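Local atomic coordinates of putative transcriptional regulator (Clostridium difficile, PDB entry 3QI7), a protein that is of unknown function but has a fold like that of periplasmic binding proteins and may bind a small ligand such as a sugar. Residues D333-Y336 against L337-F340; T319-K323 against Q324-Q328. All coordinates share one frame; numbering follows the deposited sequence.

Interaction 1 of 2, residues D333-Y336 against L337-F340; sequences DPDY and LEAF
The ring of Y336 packs closely against the backbone of L337 at this helix start. Its CG lies anti to the backbone N (chi1 -178°), which lays the ring beside the residues that follow. CD1 of Y336 comes obliquely to 3.5 Å from N of L337. Beyond this the ring packs more loosely. CE1 of Y336 lies 4.4 Å from CB of F340, and CD1 is as far from CD2 of L337. The phenol oxygen ends near the F340 ring. L337 turns the other way and packs back over the preceding turn. Its CG lies 3.5 Å from O of D333, the same oxygen that accepts the L337 backbone N-H. L337 is buried, and touches L317 of helix 306-324 and F351 of strand 349-353. F340 is also buried and reaches L313, Y316 and L317 of helix 306-324.

The segment is the N-terminal end of helix 334-345, and D333 is its N-cap. OD2 of D333 accepts from N of Y336 at 2.9 Å. The donor approaches on the anti side of the carboxylate, 26° out of its plane. P334 takes the first helical position, where an N-H would have no helical carbonyl to bond, so its closed ring costs nothing. From L337 to F340, each backbone N-H bonds to the carbonyl four residues earlier.

E338 is held as well. Its methylenes lie over P334, with CG of E338 3.1 Å from O of P334. Its OE2 accepts from the backbone N of F351, which ties the helix to strand 349-353.

The solvent side is looser. OE1 of E338 lies 4.5 Å from OD1 of D335. One water donates to both, at 2.9 Å to OD1 of D335 and 2.7 Å to OE1 of E338. It probably eases the repulsion between the two carboxylates. D335 and A339 are exposed on this side.

Interaction 2 of 2, residues T319-K323 against Q324-Q328; sequences TEMVK and QDLTQ
A bend at chi3 (85°) turns the end of M321, a selenomethionine, toward the chain that leaves the helix. Its CE reaches 3.5 Å from C of T327. E320 folds at chi2 (78°), which carries its carboxylate up beside Q324. OE2 of E320 then lies 3.4 Å from CG of Q324. Q324 is bent at chi2 as well, and its amide plane is turned 27° from the E320 carboxylate. The two side chains lie obliquely across each other, and the contact runs through the Q324 methylene rather than its amide.

L326 is the apolar partner of the last turn. Its CB points toward the helix and sits 4.0 Å from CG of M321. CD1 of L326 rests against the last turn, 4.0 Å from CA of M321, with CG of E320 little farther off.

The backbone here forms a Schellman motif, which ends helix 306-324. N of L326 donates to O of M321 at 2.9 Å, in the carbonyl plane and on a lone pair. N of D325 gives a weak bond to O of V322, 3.4 Å long. D325 has positive phi, so the chain reverses its twist and leaves the helix. The last regular helical bond across the join is from N of Q324 to O of E320, at 2.9 Å. The M321 and L326 contact is the apolar pair that commonly accompanies this motif. D325 and Q324 lie exposed on the outside of the turn.

T327 is the N-cap residue of helix 328-331. Its OG1 pairs with OE1 of E329 and makes no capping bond; its backbone N bonds to OD2 of D330. K323 runs extended away from the turn to Q57 of strand 57-63. M321 and V322 pack on I115 of strand 115-118. E320 and L326 face helix 334-345.

The two contacts lie at the start and the end of helices that pack together. Interaction 2 closes helix 306-324, and interaction 1 opens helix 334-345, with the short helix 328-331 between them. Their centres are about 14 Å apart. They meet through Y336, whose OH lies 4.0 Å from both CG of E320 and CD1 of L326, and through F340, whose CZ lies 4.0 Å from CB of E320. Interaction 1 is partly buried and uses a side-chain cap to hold a backbone N-H. Interaction 2 is a surface contact, with M321 its one buried touching residue, and backbone bonds alone form its Schellman turn.

Interaction 1 of 2, residues D333-Y336 against L337-F340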
ATOM      1  N   ASP A 333      10.917 -14.747  -5.553  1.00 24.47           N
ATOM      2  CA  ASP A 333      12.324 -14.394  -5.761  1.00 24.50           C
ATOM      3  C   ASP A 333      12.348 -12.918  -6.166  1.00 23.71           C
ATOM      4  O   ASP A 333      11.589 -12.524  -7.041  1.00 22.00           O
ATOM      5  CB  ASP A 333      12.891 -15.260  -6.876  1.00 25.83           C
ATOM      6  CG  ASP A 333      14.206 -14.720  -7.457  1.00 33.34           C
ATOM      7  OD1 ASP A 333      15.259 -14.900  -6.828  1.00 33.52           O
ATOM      8  OD2 ASP A 333      14.190 -14.131  -8.559  1.00 30.65           O
ATOM      9  N   PRO A 334      13.208 -12.092  -5.533  1.00 23.64           N
ATOM     10  CA  PRO A 334      13.170 -10.642  -5.835  1.00 22.15           C
ATOM     11  C   PRO A 334      13.331 -10.285  -7.320  1.00 23.48           C
ATOM     12  O   PRO A 334      12.573  -9.434  -7.828  1.00 22.74           O
ATOM     13  CB  PRO A 334      14.366 -10.105  -5.049  1.00 23.77           C
ATOM     14  CG  PRO A 334      14.528 -11.050  -3.944  1.00 23.29           C
ATOM     15  CD  PRO A 334      14.224 -12.384  -4.505  1.00 23.54           C
ATOM     16  N   ASP A 335      14.266 -10.928  -8.020  1.00 24.41           N
ATOM     17  CA  ASP A 335      14.485 -10.648  -9.461  1.00 25.65           C
ATOM     18  C   ASP A 335      13.270 -11.010 -10.303  1.00 24.18           C
ATOM     19  O   ASP A 335      12.858 -10.237 -11.176  1.00 22.71           O
ATOM     20  CB  ASP A 335      15.732 -11.357 -10.018  1.00 26.55           C
ATOM     21  CG  ASP A 335      17.052 -10.737  -9.515  1.00 35.13           C
ATOM     22  OD1 ASP A 335      17.071  -9.546  -9.090  1.00 29.23           O
ATOM     23  OD2 ASP A 335      18.070 -11.465  -9.544  1.00 36.36           O
ATOM     24  N   TYR A 336      12.660 -12.146 -10.008  1.00 20.85           N
ATOM     25  CA  TYR A 336      11.444 -12.545 -10.700  1.00 23.04           C
ATOM     26  C   TYR A 336      10.312 -11.530 -10.508  1.00 19.76           C
ATOM     27  O   TYR A 336       9.673 -11.096 -11.467  1.00 20.51           O
ATOM     28  CB  TYR A 336      10.996 -13.949 -10.259  1.00 22.71           C
ATOM     29  CG  TYR A 336       9.772 -14.385 -11.002  1.00 23.12           C
ATOM     30  CD1 TYR A 336       8.510 -13.986 -10.582  1.00 22.13           C
ATOM     31  CD2 TYR A 336       9.874 -15.154 -12.161  1.00 25.19           C
ATOM     32  CE1 TYR A 336       7.379 -14.344 -11.281  1.00 28.39           C
ATOM     33  CE2 TYR A 336       8.742 -15.528 -12.864  1.00 27.45           C
ATOM     34  CZ  TYR A 336       7.504 -15.104 -12.424  1.00 29.13           C
ATOM     35  OH  TYR A 336       6.368 -15.455 -13.084  1.00 32.06           O
ATOM     36  N   LEU A 337      10.077 -11.132  -9.260  1.00 20.79           N
ATOM     37  CA  LEU A 337       8.966 -10.227  -8.945  1.00 18.90           C
ATOM     38  C   LEU A 337       9.195  -8.787  -9.449  1.00 19.39           C
ATOM     39  O   LEU A 337       8.242  -8.106  -9.885  1.00 20.90           O
ATOM     40  CB  LEU A 337       8.716 -10.253  -7.432  1.00 18.76           C
ATOM     41  CG  LEU A 337       8.189 -11.568  -6.891  1.00 20.39           C
ATOM     42  CD1 LEU A 337       8.412 -11.670  -5.380  1.00 21.33           C
ATOM     43  CD2 LEU A 337       6.718 -11.741  -7.280  1.00 18.17           C
ATOM     44  N   GLU A 338      10.443  -8.336  -9.431  1.00 17.20           N
ATOM     45  CA  GLU A 338      10.793  -7.045 -10.005  1.00 20.92           C
ATOM     46  C   GLU A 338      10.593  -7.035 -11.524  1.00 18.93           C
ATOM     47  O   GLU A 338      10.014  -6.078 -12.069  1.00 16.23           O
ATOM     48  CB  GLU A 338      12.225  -6.641  -9.603  1.00 19.64           C
ATOM     49  CG  GLU A 338      12.297  -6.327  -8.118  1.00 23.85           C
ATOM     50  CD  GLU A 338      13.706  -6.190  -7.563  1.00 24.31           C
ATOM     51  OE1 GLU A 338      14.656  -5.871  -8.330  1.00 22.16           O
ATOM     52  OE2 GLU A 338      13.833  -6.400  -6.338  1.00 21.97           O
ATOM     53  N   ALA A 339      11.049  -8.077 -12.206  1.00 17.47           N
ATOM     54  CA  ALA A 339      10.852  -8.138 -13.658  1.00 18.91           C
ATOM     55  C   ALA A 339       9.358  -8.207 -14.003  1.00 20.71           C
ATOM     56  O   ALA A 339       8.906  -7.548 -14.947  1.00 21.38           O
ATOM     57  CB  ALA A 339      11.641  -9.334 -14.275  1.00 18.88           C
ATOM     58  N   PHE A 340       8.602  -9.017 -13.250  1.00 19.47           N
ATOM     59  CA  PHE A 340       7.148  -9.170 -13.458  1.00 17.61           C
ATOM     60  C   PHE A 340       6.442  -7.836 -13.216  1.00 17.68           C
ATOM     61  O   PHE A 340       5.544  -7.467 -13.982  1.00 17.46           O
ATOM     62  CB  PHE A 340       6.600 -10.254 -12.545  1.00 17.11           C
ATOM     63  CG  PHE A 340       5.200 -10.724 -12.882  1.00 18.94           C
ATOM     64  CD1 PHE A 340       4.959 -11.487 -14.002  1.00 22.20           C
ATOM     65  CD2 PHE A 340       4.121 -10.399 -12.050  1.00 23.84           C
ATOM     66  CE1 PHE A 340       3.656 -11.932 -14.311  1.00 25.93           C
ATOM     67  CE2 PHE A 340       2.805 -10.838 -12.358  1.00 22.25           C
ATOM     68  CZ  PHE A 340       2.590 -11.615 -13.461  1.00 25.20           C
TER
HETATM   69  O   HOH W   1      15.799  -7.254 -10.367  1.00 33.02           O

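Interaction 2 of 2, residues T319-K323 against Q324-Q328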
ATOM      1  N   THR A 319      -2.949 -15.397 -11.696  1.00 25.53           N
ATOM      2  CA  THR A 319      -3.300 -15.753 -13.091  1.00 27.59           C
ATOM      3  C   THR A 319      -2.134 -16.419 -13.846  1.00 28.14           C
ATOM      4  O   THR A 319      -2.299 -17.459 -14.513  1.00 30.81           O
ATOM      5  CB  THR A 319      -3.795 -14.500 -13.843  1.00 28.10           C
ATOM      6  OG1 THR A 319      -4.943 -13.991 -13.156  1.00 31.45           O
ATOM      7  CG2 THR A 319      -4.154 -14.824 -15.310  1.00 28.38           C
ATOM      8  N   GLU A 320      -0.951 -15.831 -13.730  1.00 27.68           N
ATOM      9  CA  GLU A 320       0.228 -16.353 -14.405  1.00 28.34           C
ATOM     10  C   GLU A 320       0.569 -17.726 -13.854  1.00 28.40           C
ATOM     11  O   GLU A 320       0.951 -18.645 -14.598  1.00 25.49           O
ATOM     12  CB  GLU A 320       1.407 -15.404 -14.204  1.00 29.10           C
ATOM     13  CG  GLU A 320       2.752 -15.858 -14.788  1.00 31.46           C
ATOM     14  CD  GLU A 320       2.867 -15.657 -16.288  1.00 40.26           C
ATOM     15  OE1 GLU A 320       2.052 -14.909 -16.854  1.00 40.54           O
ATOM     16  OE2 GLU A 320       3.800 -16.250 -16.893  1.00 44.79           O
HETATM   17  N   MSE A 321       0.459 -17.846 -12.532  1.00 28.21           N
HETATM   18  CA  MSE A 321       0.804 -19.100 -11.862  1.00 29.01           C
HETATM   19  C   MSE A 321      -0.134 -20.221 -12.295  1.00 31.10           C
HETATM   20  O   MSE A 321       0.314 -21.354 -12.513  1.00 31.10           O
HETATM   21  CB  MSE A 321       0.763 -18.926 -10.324  1.00 28.13           C
HETATM   22  CG  MSE A 321       1.940 -18.142  -9.767  1.00 22.36           C
HETATM   23 SE   MSE A 321       1.701 -17.729  -7.845  0.75 29.12          SE
HETATM   24  CE  MSE A 321       2.445 -19.459  -7.227  1.00 21.08           C
ATOM     25  N   VAL A 322      -1.429 -19.925 -12.383  1.00 29.21           N
ATOM     26  CA  VAL A 322      -2.405 -20.929 -12.811  1.00 30.36           C
ATOM     27  C   VAL A 322      -2.184 -21.267 -14.300  1.00 30.79           C
ATOM     28  O   VAL A 322      -2.082 -22.426 -14.644  1.00 31.97           O
ATOM     29  CB  VAL A 322      -3.879 -20.508 -12.533  1.00 31.70           C
ATOM     30  CG1 VAL A 322      -4.836 -21.576 -13.069  1.00 31.37           C
ATOM     31  CG2 VAL A 322      -4.113 -20.299 -11.015  1.00 27.29           C
ATOM     32  N   LYS A 323      -2.033 -20.265 -15.156  1.00 30.27           N
ATOM     33  CA  LYS A 323      -1.799 -20.538 -16.583  1.00 33.82           C
ATOM     34  C   LYS A 323      -0.525 -21.333 -16.840  1.00 34.24           C
ATOM     35  O   LYS A 323      -0.509 -22.199 -17.720  1.00 35.34           O
ATOM     36  CB  LYS A 323      -1.804 -19.251 -17.425  1.00 34.51           C
ATOM     37  CG  LYS A 323      -3.194 -18.772 -17.747  1.00 35.77           C
ATOM     38  CD  LYS A 323      -3.170 -17.395 -18.421  1.00 40.34           C
ATOM     39  CE  LYS A 323      -4.523 -17.060 -19.010  1.00 41.91           C
ATOM     40  NZ  LYS A 323      -4.542 -15.674 -19.532  1.00 45.83           N
ATOM     41  N   GLN A 324       0.525 -21.075 -16.069  1.00 33.88           N
ATOM     42  CA  GLN A 324       1.826 -21.697 -16.312  1.00 34.24           C
ATOM     43  C   GLN A 324       2.132 -22.869 -15.348  1.00 35.56           C
ATOM     44  O   GLN A 324       3.215 -23.444 -15.409  1.00 35.16           O
ATOM     45  CB  GLN A 324       2.938 -20.643 -16.222  1.00 34.29           C
ATOM     46  CG  GLN A 324       2.804 -19.457 -17.179  1.00 39.71           C
ATOM     47  CD  GLN A 324       2.965 -19.842 -18.640  1.00 48.93           C
ATOM     48  OE1 GLN A 324       3.493 -20.899 -18.962  1.00 46.82           O
ATOM     49  NE2 GLN A 324       2.513 -18.978 -19.531  1.00 51.90           N
ATOM     50  N   ASP A 325       1.189 -23.215 -14.469  1.00 34.97           N
ATOM     51  CA  ASP A 325       1.424 -24.268 -13.478  1.00 38.14           C
ATOM     52  C   ASP A 325       2.688 -24.003 -12.629  1.00 36.37           C
ATOM     53  O   ASP A 325       3.578 -24.851 -12.532  1.00 34.59           O
ATOM     54  CB  ASP A 325       1.520 -25.638 -14.198  1.00 41.40           C
ATOM     55  CG  ASP A 325       1.570 -26.813 -13.238  1.00 44.52           C
ATOM     56  OD1 ASP A 325       1.043 -26.722 -12.098  1.00 47.44           O
ATOM     57  OD2 ASP A 325       2.143 -27.831 -13.648  1.00 45.23           O
ATOM     58  N   LEU A 326       2.766 -22.816 -12.039  1.00 34.03           N
ATOM     59  CA  LEU A 326       3.883 -22.438 -11.164  1.00 32.53           C
ATOM     60  C   LEU A 326       3.471 -22.550  -9.712  1.00 34.24           C
ATOM     61  O   LEU A 326       2.293 -22.423  -9.384  1.00 32.87           O
ATOM     62  CB  LEU A 326       4.285 -20.993 -11.416  1.00 32.37           C
ATOM     63  CG  LEU A 326       4.542 -20.599 -12.863  1.00 29.74           C
ATOM     64  CD1 LEU A 326       4.675 -19.101 -12.953  1.00 30.77           C
ATOM     65  CD2 LEU A 326       5.764 -21.349 -13.430  1.00 32.63           C
ATOM     66  N   THR A 327       4.457 -22.758  -8.842  1.00 34.76           N
ATOM     67  CA  THR A 327       4.235 -22.796  -7.406  1.00 35.31           C
ATOM     68  C   THR A 327       5.086 -21.685  -6.745  1.00 32.35           C
ATOM     69  O   THR A 327       5.819 -20.937  -7.429  1.00 28.51           O
ATOM     70  CB  THR A 327       4.603 -24.200  -6.833  1.00 38.79           C
ATOM     71  OG1 THR A 327       5.988 -24.451  -7.080  1.00 39.62           O
ATOM     72  CG2 THR A 327       3.739 -25.327  -7.468  1.00 40.65           C
ATOM     73  N   GLN A 328       4.979 -21.575  -5.421  1.00 31.13           N
ATOM     74  CA  GLN A 328       5.658 -20.494  -4.663  1.00 28.83           C
ATOM     75  C   GLN A 328       7.170 -20.435  -4.960  1.00 27.26           C
ATOM     76  O   GLN A 328       7.747 -19.362  -4.988  1.00 24.33           O
ATOM     77  CB  GLN A 328       5.431 -20.668  -3.157  1.00 27.72           C
ATOM     78  CG  GLN A 328       5.996 -22.016  -2.594  1.00 29.79           C
ATOM     79  CD  GLN A 328       5.521 -22.374  -1.202  1.00 34.78           C
ATOM     80  OE1 GLN A 328       5.022 -21.541  -0.464  1.00 44.06           O
ATOM     81  NE2 GLN A 328       5.694 -23.639  -0.833  1.00 44.55           N
TER